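Local coordinates for protein ribokinase, putative (Burkholderia thailandensis, PDB 3B1P) that probably phosphorylates nucleosides such as inosine, using a nucleotide as phosphate donor, as a PfkB-family kinase of the ribokinase clan, at residues G7-D12 / A64-T69; T3-S8 / L138-P143; A50-Y55 / G288-A293. All coordinates share one frame; numbering follows the deposited sequence. Where two conformers were deposited one is given.

Contact 1: G7-D12 / A64-T69; sequences GSIAYD and ARMMGT. With NOS (inosine), chain B.
I9 packs against M66 and G68, and each of its outer carbons can be traced to a neighbour. The CB bond points toward segment 64-69. From there CG2, anti to the backbone N, comes within 3.9 Å of M66 CE, while I9 CG1, beside the backbone N (chi1 -45°), passes 3.7 Å from the same methyl, M66 CE. The tip, I9 CD1, ends 3.6 Å from M66 CE and rests equally close on the backbone at G68 CA, where no side chain intervenes. M66 meets this branch with its terminal methyl because its chain bends at chi3 (51°); M82 of helix 76-85 touches both side chains.

Direct backbone bonding amounts to one link, G7 N to M67 O at 3.3 Å and 160°. Beyond it the two chains separate and water fills the seam. One water accepts from T69 N at 3.1 Å and also binds G7 O. T69 O holds two further waters, one reaching I9 N at 2.9 Å and the other I9 O.

The far end of 7-12 turns to the nucleoside: D12 OD1 accepts a hydrogen bond from O2' of inosine at 2.7 Å, and OD2 faces O3'. This course, leaving the large, mainly parallel sheet and entering the smaller sheet of strands 10-16, 44-47, 101-107 and 114-118, is characteristic of the ribokinase fold, whose lid sheet borders the nucleoside site.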
loop_
_atom_site.group_PDB
_atom_site.type_symbol
_atom_site.label_atom_id
_atom_site.label_comp_id
_atom_site.label_asym_id
_atom_site.label_seq_id
_atom_site.Cartn_x
_atom_site.Cartn_y
_atom_site.Cartn_z
ATOM N N GLY A 7 -16.978 -2.693 16.837
ATOM C CA GLY A 7 -15.882 -2.367 15.938
ATOM C C GLY A 7 -16.357 -1.841 14.634
ATOM O O GLY A 7 -17.549 -1.540 14.447
ATOM N N SER A 8 -15.439 -1.728 13.681
ATOM C CA SER A 8 -15.768 -1.126 12.398
ATOM C C SER A 8 -16.617 -2.069 11.535
ATOM O O SER A 8 -16.564 -3.320 11.647
ATOM C CB SER A 8 -14.497 -0.735 11.625
ATOM O OG SER A 8 -13.679 -1.855 11.421
ATOM N N ILE A 9 -17.431 -1.437 10.702
ATOM C CA ILE A 9 -18.170 -2.130 9.671
ATOM C C ILE A 9 -17.866 -1.362 8.420
ATOM O O ILE A 9 -18.041 -0.138 8.381
ATOM C CB ILE A 9 -19.691 -2.195 9.958
ATOM C CG1 ILE A 9 -19.933 -2.575 11.424
ATOM C CG2 ILE A 9 -20.376 -3.115 8.940
ATOM C CD1 ILE A 9 -21.460 -2.378 11.887
ATOM N N ALA A 10 -17.374 -2.060 7.423
ATOM C CA ALA A 10 -16.694 -1.353 6.349
ATOM C C ALA A 10 -16.670 -2.128 5.050
ATOM O O ALA A 10 -16.841 -3.384 5.013
ATOM C CB ALA A 10 -15.264 -0.986 6.802
ATOM N N TYR A 11 -16.484 -1.408 3.939
ATOM C CA TYR A 11 -16.275 -2.059 2.684
ATOM C C TYR A 11 -14.786 -2.050 2.349
ATOM O O TYR A 11 -14.137 -0.980 2.418
ATOM C CB TYR A 11 -17.060 -1.353 1.540
ATOM C CG TYR A 11 -18.557 -1.408 1.711
ATOM C CD1 TYR A 11 -19.247 -2.625 1.632
ATOM C CD2 TYR A 11 -19.286 -0.237 1.940
ATOM C CE1 TYR A 11 -20.647 -2.689 1.774
ATOM C CE2 TYR A 11 -20.683 -0.263 2.099
ATOM C CZ TYR A 11 -21.363 -1.503 2.011
ATOM O OH TYR A 11 -22.748 -1.509 2.166
ATOM N N ASP A 12 -14.254 -3.203 1.960
ATOM C CA ASP A 12 -12.803 -3.360 1.768
ATOM C C ASP A 12 -12.449 -3.480 0.310
ATOM O O ASP A 12 -13.152 -4.188 -0.439
ATOM C CB ASP A 12 -12.244 -4.652 2.467
ATOM C CG ASP A 12 -12.234 -4.554 3.949
ATOM O OD1 ASP A 12 -12.397 -3.486 4.542
ATOM O OD2 ASP A 12 -12.041 -5.610 4.592
ATOM N N ALA A 64 -23.909 -13.548 17.493
ATOM C CA ALA A 64 -23.057 -12.337 17.358
ATOM C C ALA A 64 -23.958 -11.111 17.187
ATOM O O ALA A 64 -24.838 -11.105 16.317
ATOM C CB ALA A 64 -22.210 -12.500 16.139
ATOM N N ARG A 65 -23.771 -10.105 18.026
ATOM C CA ARG A 65 -24.556 -8.879 17.905
ATOM C C ARG A 65 -23.578 -7.765 17.579
ATOM O O ARG A 65 -22.933 -7.286 18.499
ATOM C CB ARG A 65 -25.260 -8.547 19.207
ATOM C CG ARG A 65 -26.078 -9.694 19.855
ATOM C CD ARG A 65 -27.448 -9.915 19.200
ATOM N NE ARG A 65 -28.123 -11.106 19.750
ATOM C CZ ARG A 65 -29.046 -11.116 20.723
ATOM N NH1 ARG A 65 -29.481 -9.993 21.287
ATOM N NH2 ARG A 65 -29.572 -12.287 21.127
ATOM N N MET A 66 -23.502 -7.383 16.311
ATOM C CA MET A 66 -22.569 -6.289 15.873
ATOM C C MET A 66 -23.030 -4.968 16.420
ATOM O O MET A 66 -24.249 -4.691 16.359
ATOM C CB MET A 66 -22.534 -6.194 14.368
ATOM C CG MET A 66 -21.866 -7.356 13.701
ATOM S SD MET A 66 -22.045 -7.507 11.903
ATOM C CE MET A 66 -21.582 -5.910 11.452
ATOM N N MET A 67 -22.107 -4.166 16.991
ATOM C CA MET A 67 -22.396 -2.810 17.422
ATOM C C MET A 67 -21.409 -1.932 16.627
ATOM O O MET A 67 -20.188 -2.025 16.837
ATOM C CB MET A 67 -22.219 -2.667 18.916
ATOM C CG MET A 67 -22.347 -1.182 19.465
ATOM S SD MET A 67 -22.478 -0.959 21.185
ATOM C CE MET A 67 -24.259 -1.377 21.389
ATOM N N GLY A 68 -21.920 -1.143 15.691
ATOM C CA GLY A 68 -21.040 -0.317 14.862
ATOM C C GLY A 68 -21.938 0.645 14.177
ATOM O O GLY A 68 -23.172 0.448 14.168
ATOM N N THR A 69 -21.315 1.621 13.518
ATOM C CA THR A 69 -22.155 2.578 12.629
ATOM C C THR A 69 -21.865 2.395 11.111
ATOM O O THR A 69 -20.714 2.164 10.662
ATOM C CB THR A 69 -21.792 4.008 13.061
ATOM O OG1 THR A 69 -20.315 4.032 13.337
ATOM C CG2 THR A 69 -22.528 4.372 14.285
HETATM N N9 NOS B . -9.777 -1.838 9.117
HETATM C C4 NOS B . -10.049 -0.942 10.069
HETATM N N3 NOS B . -11.022 -0.758 11.020
HETATM C C2 NOS B . -11.004 0.264 11.887
HETATM N N1 NOS B . -9.987 1.185 11.832
HETATM C C6 NOS B . -8.986 1.113 10.918
HETATM O O6 NOS B . -7.973 2.015 10.970
HETATM C C5 NOS B . -8.891 -0.023 10.001
HETATM N N7 NOS B . -8.074 -0.416 9.007
HETATM C C8 NOS B . -8.615 -1.551 8.448
HETATM C "C5'" NOS B . -9.174 -6.429 8.894
HETATM O "O5'" NOS B . -8.976 -6.753 10.292
HETATM C "C4'" NOS B . -10.221 -5.307 8.812
HETATM O "O4'" NOS B . -9.701 -4.109 9.379
HETATM C "C1'" NOS B . -10.582 -3.042 8.880
HETATM C "C2'" NOS B . -10.786 -3.416 7.444
HETATM O "O2'" NOS B . -12.126 -3.014 7.137
HETATM C "C3'" NOS B . -10.598 -4.926 7.385
HETATM O "O3'" NOS B . -11.840 -5.598 6.996
HETATM O O HOH W 1 -18.340 1.084 14.029
HETATM O O HOH W 2 -19.200 2.390 8.349
HETATM O O HOH W 3 -17.958 1.343 11.363
#

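Contact 2: T3-S8 / L138-P143; sequences TLICGS and LAIVGP. With NOS (inosine), chain B.
I140 turns CG1 anti to its backbone N (chi1 -177°), so the branch left facing strand 3-6 is CG2, which sits between the backbone N and the carbonyl carbon. I140 CG2 lies 3.5 Å from I5 CG2, a closeness that is less certain because I5 has a second conformer. S8 places OG between its own N and C (chi1 58°), the rotation that directs the hydroxyl at the base of inosine: S8 OG donates to N3 at 2.9 Å and is also bonded to C49 N.

The backbones between these points form a parallel pair, their short axes 7° apart. L4 flanks A139 with two bonds, L4 N to L138 O at 2.9 Å and L4 O from I140 N at 3.0 Å. C6 repeats the pattern around V141, with C6 N bound to I140 O at 2.9 Å and C6 O to G142 N at 2.8 Å. These are inner strands of the Rossmann-like sheet of the ribokinase fold, with helix layers on both faces. Helices 49-59 and 251-264 lie over the face of I5 and I140, while helix 146-159 lies over that of C6 and V141.

Past the strand ends the pairing weakens: S8 N reaches P143 O at 2.9 Å through a bent, weak bond. P143 borders the nucleoside alongside S8, its CB 3.5 Å from C2 of the inosine base.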
loop_
_atom_site.group_PDB
_atom_site.type_symbol
_atom_site.label_atom_id
_atom_site.label_comp_id
_atom_site.label_asym_id
_atom_site.label_seq_id
_atom_site.Cartn_x
_atom_site.Cartn_y
_atom_site.Cartn_z
ATOM N N THR A 3 -23.123 -12.347 22.316
ATOM C CA THR A 3 -21.788 -11.728 22.352
ATOM C C THR A 3 -21.845 -10.433 21.563
ATOM O O THR A 3 -22.183 -10.466 20.366
ATOM C CB THR A 3 -20.787 -12.674 21.705
ATOM O OG1 THR A 3 -20.890 -13.933 22.413
ATOM C CG2 THR A 3 -19.355 -12.149 21.911
ATOM N N LEU A 4 -21.415 -9.350 22.211
ATOM C CA LEU A 4 -21.496 -8.030 21.570
ATOM C C LEU A 4 -20.178 -7.823 20.836
ATOM O O LEU A 4 -19.127 -7.970 21.461
ATOM C CB LEU A 4 -21.713 -6.942 22.609
ATOM C CG LEU A 4 -21.993 -5.508 22.118
ATOM C CD1 LEU A 4 -23.407 -5.517 21.494
ATOM C CD2 LEU A 4 -21.913 -4.504 23.240
ATOM N N ILE A 5 -20.254 -7.460 19.572
ATOM C CA ILE A 5 -19.039 -7.278 18.793
ATOM C C ILE A 5 -18.910 -5.848 18.336
ATOM O O ILE A 5 -19.581 -5.398 17.409
ATOM C CB ILE A 5 -18.953 -8.193 17.652
ATOM C CG1 ILE A 5 -19.036 -9.630 18.147
ATOM C CG2 ILE A 5 -17.645 -7.989 16.915
ATOM C CD1 ILE A 5 -19.481 -10.477 17.110
ATOM N N CYS A 6 -18.023 -5.139 19.032
ATOM C CA CYS A 6 -17.945 -3.673 18.825
ATOM C C CYS A 6 -16.756 -3.454 17.886
ATOM O O CYS A 6 -15.680 -4.002 18.097
ATOM C CB CYS A 6 -17.741 -2.912 20.098
ATOM S SG CYS A 6 -18.989 -3.130 21.388
ATOM N N GLY A 7 -16.978 -2.693 16.837
ATOM C CA GLY A 7 -15.882 -2.367 15.938
ATOM C C GLY A 7 -16.357 -1.841 14.634
ATOM O O GLY A 7 -17.549 -1.540 14.447
ATOM N N SER A 8 -15.439 -1.728 13.681
ATOM C CA SER A 8 -15.768 -1.126 12.398
ATOM C C SER A 8 -16.617 -2.069 11.535
ATOM O O SER A 8 -16.564 -3.320 11.647
ATOM C CB SER A 8 -14.497 -0.735 11.625
ATOM O OG SER A 8 -13.679 -1.855 11.421
ATOM N N LEU A 138 -20.624 -11.450 26.972
ATOM C CA LEU A 138 -19.190 -11.395 26.534
ATOM C C LEU A 138 -19.151 -10.336 25.450
ATOM O O LEU A 138 -20.100 -10.216 24.670
ATOM C CB LEU A 138 -18.751 -12.744 25.910
ATOM C CG LEU A 138 -17.290 -12.863 25.421
ATOM C CD1 LEU A 138 -16.321 -12.603 26.528
ATOM C CD2 LEU A 138 -17.085 -14.290 24.797
ATOM N N ALA A 139 -18.027 -9.627 25.312
ATOM C CA ALA A 139 -17.936 -8.668 24.256
ATOM C C ALA A 139 -16.500 -8.612 23.729
ATOM O O ALA A 139 -15.583 -9.156 24.367
ATOM C CB ALA A 139 -18.307 -7.249 24.793
ATOM N N ILE A 140 -16.363 -7.960 22.592
ATOM C CA ILE A 140 -15.038 -7.579 22.082
ATOM C C ILE A 140 -15.112 -6.100 21.706
ATOM O O ILE A 140 -16.120 -5.677 21.155
ATOM C CB ILE A 140 -14.537 -8.488 20.900
ATOM C CG1 ILE A 140 -13.099 -8.054 20.485
ATOM C CG2 ILE A 140 -15.499 -8.516 19.652
ATOM C CD1 ILE A 140 -12.397 -9.207 19.678
ATOM N N VAL A 141 -14.051 -5.367 21.990
ATOM C CA VAL A 141 -13.919 -3.962 21.522
ATOM C C VAL A 141 -12.768 -3.943 20.537
ATOM O O VAL A 141 -11.620 -4.118 20.973
ATOM C CB VAL A 141 -13.629 -3.085 22.709
ATOM C CG1 VAL A 141 -13.401 -1.618 22.256
ATOM C CG2 VAL A 141 -14.803 -3.152 23.677
ATOM N N GLY A 142 -13.092 -3.785 19.239
ATOM C CA GLY A 142 -12.162 -3.875 18.126
ATOM C C GLY A 142 -11.922 -2.483 17.557
ATOM O O GLY A 142 -12.498 -1.484 18.054
ATOM N N PRO A 143 -11.082 -2.424 16.523
ATOM C CA PRO A 143 -10.726 -1.135 15.876
ATOM C C PRO A 143 -12.004 -0.379 15.448
ATOM O O PRO A 143 -12.914 -0.959 14.778
ATOM C CB PRO A 143 -9.908 -1.599 14.665
ATOM C CG PRO A 143 -9.219 -2.870 15.150
ATOM C CD PRO A 143 -10.435 -3.571 15.885
HETATM N N9 NOS B . -9.777 -1.838 9.117
HETATM C C4 NOS B . -10.049 -0.942 10.069
HETATM N N3 NOS B . -11.022 -0.758 11.020
HETATM C C2 NOS B . -11.004 0.264 11.887
HETATM N N1 NOS B . -9.987 1.185 11.832
HETATM C C6 NOS B . -8.986 1.113 10.918
HETATM O O6 NOS B . -7.973 2.015 10.970
HETATM C C5 NOS B . -8.891 -0.023 10.001
HETATM N N7 NOS B . -8.074 -0.416 9.007
HETATM C C8 NOS B . -8.615 -1.551 8.448
HETATM C "C5'" NOS B . -9.174 -6.429 8.894
HETATM O "O5'" NOS B . -8.976 -6.753 10.292
HETATM C "C4'" NOS B . -10.221 -5.307 8.812
HETATM O "O4'" NOS B . -9.701 -4.109 9.379
HETATM C "C1'" NOS B . -10.582 -3.042 8.880
HETATM C "C2'" NOS B . -10.786 -3.416 7.444
HETATM O "O2'" NOS B . -12.126 -3.014 7.137
HETATM C "C3'" NOS B . -10.598 -4.926 7.385
HETATM O "O3'" NOS B . -11.840 -5.598 6.996
#

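Contact 3: A50-Y55 / G288-A293; sequences AGNIAY and GPQTYA. With NOS (inosine), chain B.
The Y55 ring has Q290 CB over one face, 3.9 Å from the ring centroid and close to the ring normal, a CH-pi contact. At its edge, near the ring plane, lies Y292 O. The Y55 edge is in turn directed at the face of the Y292 ring, an offset edge-to-face pair with centroids 5.6 Å apart and planes at 71°. These groups join helix 49-59 of the alpha/beta core of the ribokinase fold to the loop between helices 269-284 and 296-307, next to the inosine site.

In Y55, CG stands anti to the backbone N (chi1 179°), which, with the CB bond already directed at the loop, brings the ring against it. Y55 OH donates to Y292 O at 2.6 Å, from a position tilted out of the carbonyl plane. The phenol is thus fixed at its tip by a hydrogen bond as well as by the packing on its face and edge. Y292 is tied back to the same helix through a water that donates to N52 O at 2.7 Å and is hydrogen-bonded to Y292 OH at 2.8 Å.

The extended side chain of Q290 continues past the Y55 ring to N52. Q290 NE2 donates to N52 OD1 at 2.9 Å and 173°, a nearly straight bond that uses a lone pair in the carbonyl plane, although the two amide planes are almost perpendicular. R81 holds OE1 of Q290 and Y78 OH is a second partner of NE2, so Q290 probably helps, as a second-shell residue, to fix which way the N52 amide is turned. P289 packs CB against that amide. With OD1 facing Q290, N52 ND2 is left to face D253 and the sugar, where it donates to O3' of inosine at 3.1 Å.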
loop_
_atom_site.group_PDB
_atom_site.type_symbol
_atom_site.label_atom_id
_atom_site.label_comp_id
_atom_site.label_asym_id
_atom_site.label_seq_id
_atom_site.Cartn_x
_atom_site.Cartn_y
_atom_site.Cartn_z
ATOM N N ALA A 50 -15.623 -5.512 13.098
ATOM C CA ALA A 50 -16.833 -6.112 13.696
ATOM C C ALA A 50 -17.563 -7.015 12.749
ATOM O O ALA A 50 -18.111 -8.068 13.203
ATOM C CB ALA A 50 -17.790 -5.052 14.298
ATOM N N GLY A 51 -17.677 -6.623 11.469
ATOM C CA GLY A 51 -18.278 -7.481 10.452
ATOM C C GLY A 51 -17.587 -8.830 10.356
ATOM O O GLY A 51 -18.221 -9.888 10.359
ATOM N N ASN A 52 -16.261 -8.793 10.328
ATOM C CA ASN A 52 -15.477 -10.029 10.139
ATOM C C ASN A 52 -15.570 -10.925 11.365
ATOM O O ASN A 52 -15.692 -12.148 11.210
ATOM C CB ASN A 52 -13.968 -9.674 9.923
ATOM C CG ASN A 52 -13.735 -8.773 8.687
ATOM O OD1 ASN A 52 -14.565 -8.696 7.774
ATOM N ND2 ASN A 52 -12.556 -8.094 8.669
ATOM N N ILE A 53 -15.447 -10.355 12.558
ATOM C CA ILE A 53 -15.462 -11.154 13.817
ATOM C C ILE A 53 -16.864 -11.746 14.010
ATOM O O ILE A 53 -16.992 -12.934 14.314
ATOM C CB ILE A 53 -15.122 -10.315 15.015
ATOM C CG1 ILE A 53 -13.670 -9.816 14.859
ATOM C CG2 ILE A 53 -15.263 -11.122 16.353
ATOM C CD1 ILE A 53 -13.365 -8.639 15.865
ATOM N N ALA A 54 -17.895 -10.945 13.753
ATOM C CA ALA A 54 -19.281 -11.465 13.903
ATOM C C ALA A 54 -19.549 -12.583 12.868
ATOM O O ALA A 54 -20.236 -13.607 13.198
ATOM C CB ALA A 54 -20.283 -10.357 13.728
ATOM N N TYR A 55 -18.993 -12.440 11.680
ATOM C CA TYR A 55 -19.163 -13.395 10.588
ATOM C C TYR A 55 -18.602 -14.760 11.043
ATOM O O TYR A 55 -19.210 -15.815 10.869
ATOM C CB TYR A 55 -18.437 -12.962 9.290
ATOM C CG TYR A 55 -18.588 -13.982 8.164
ATOM C CD1 TYR A 55 -19.808 -14.097 7.463
ATOM C CD2 TYR A 55 -17.528 -14.820 7.784
ATOM C CE1 TYR A 55 -19.932 -15.017 6.414
ATOM C CE2 TYR A 55 -17.649 -15.728 6.741
ATOM C CZ TYR A 55 -18.894 -15.850 6.098
ATOM O OH TYR A 55 -18.990 -16.755 5.087
ATOM N N GLY A 288 -10.529 -12.007 0.460
ATOM C CA GLY A 288 -11.510 -11.225 1.227
ATOM C C GLY A 288 -11.680 -11.763 2.655
ATOM O O GLY A 288 -11.349 -12.940 2.918
ATOM N N PRO A 289 -12.126 -10.918 3.589
ATOM C CA PRO A 289 -12.198 -11.428 4.961
ATOM C C PRO A 289 -13.380 -12.351 5.282
ATOM O O PRO A 289 -13.344 -13.027 6.326
ATOM C CB PRO A 289 -12.282 -10.162 5.813
ATOM C CG PRO A 289 -12.841 -9.116 4.884
ATOM C CD PRO A 289 -12.351 -9.456 3.510
ATOM N N GLN A 290 -14.438 -12.339 4.459
ATOM C CA GLN A 290 -15.640 -13.095 4.828
ATOM C C GLN A 290 -16.102 -14.041 3.712
ATOM O O GLN A 290 -17.240 -14.481 3.744
ATOM C CB GLN A 290 -16.803 -12.184 5.195
ATOM C CG GLN A 290 -16.564 -11.248 6.398
ATOM C CD GLN A 290 -17.699 -10.279 6.628
ATOM O OE1 GLN A 290 -18.869 -10.561 6.277
ATOM N NE2 GLN A 290 -17.387 -9.126 7.186
ATOM N N THR A 291 -15.248 -14.349 2.761
ATOM C CA THR A 291 -15.588 -15.218 1.628
ATOM C C THR A 291 -15.639 -16.716 2.002
ATOM O O THR A 291 -16.445 -17.489 1.460
ATOM C CB THR A 291 -14.573 -14.994 0.514
ATOM O OG1 THR A 291 -14.571 -13.598 0.161
ATOM C CG2 THR A 291 -14.891 -15.805 -0.702
ATOM N N TYR A 292 -14.761 -17.124 2.909
ATOM C CA TYR A 292 -14.772 -18.544 3.357
ATOM C C TYR A 292 -16.141 -18.828 4.020
ATOM O O TYR A 292 -16.704 -17.965 4.722
ATOM C CB TYR A 292 -13.574 -18.811 4.315
ATOM C CG TYR A 292 -13.729 -18.218 5.719
ATOM C CD1 TYR A 292 -13.887 -16.846 5.913
ATOM C CD2 TYR A 292 -13.707 -19.041 6.837
ATOM C CE1 TYR A 292 -14.041 -16.302 7.261
ATOM C CE2 TYR A 292 -13.878 -18.542 8.138
ATOM C CZ TYR A 292 -14.018 -17.167 8.329
ATOM O OH TYR A 292 -14.141 -16.731 9.596
ATOM N N ALA A 293 -16.719 -20.017 3.805
ATOM C CA ALA A 293 -18.035 -20.318 4.347
ATOM C C ALA A 293 -18.224 -21.770 4.760
ATOM O O ALA A 293 -19.146 -22.440 4.281
ATOM C CB ALA A 293 -19.142 -19.936 3.323
HETATM N N9 NOS B . -9.777 -1.838 9.117
HETATM C C4 NOS B . -10.049 -0.942 10.069
HETATM N N3 NOS B . -11.022 -0.758 11.020
HETATM C C2 NOS B . -11.004 0.264 11.887
HETATM N N1 NOS B . -9.987 1.185 11.832
HETATM C C6 NOS B . -8.986 1.113 10.918
HETATM O O6 NOS B . -7.973 2.015 10.970
HETATM C C5 NOS B . -8.891 -0.023 10.001
HETATM N N7 NOS B . -8.074 -0.416 9.007
HETATM C C8 NOS B . -8.615 -1.551 8.448
HETATM C "C5'" NOS B . -9.174 -6.429 8.894
HETATM O "O5'" NOS B . -8.976 -6.753 10.292
HETATM C "C4'" NOS B . -10.221 -5.307 8.812
HETATM O "O4'" NOS B . -9.701 -4.109 9.379
HETATM C "C1'" NOS B . -10.582 -3.042 8.880
HETATM C "C2'" NOS B . -10.786 -3.416 7.444
HETATM O "O2'" NOS B . -12.126 -3.014 7.137
HETATM C "C3'" NOS B . -10.598 -4.926 7.385
HETATM O "O3'" NOS B . -11.840 -5.598 6.996
HETATM O O HOH W 4 -14.294 -13.987 9.782
#

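All three contacts are mainly buried and touch the same inosine; exposed residues enter only in contact 3, at T291 and A293. Contacts 1 and 2 share G7 and S8, and strand 3-6 lies between strands 64-71 and 138-141 in one sheet. Contact 2 is regular parallel pairing inside that sheet, whereas contact 1 lies where the chain leaves strand 3-6, past the end of its pairing with 64-71, and waters take over from backbone bonds. Contact 3 relies instead on side chains, joining a helix and a loop through aromatic and amide groups. S8 O and A50 N, at 2.8 Å a probable hydrogen bond, link its helix to the residues shared by the other two.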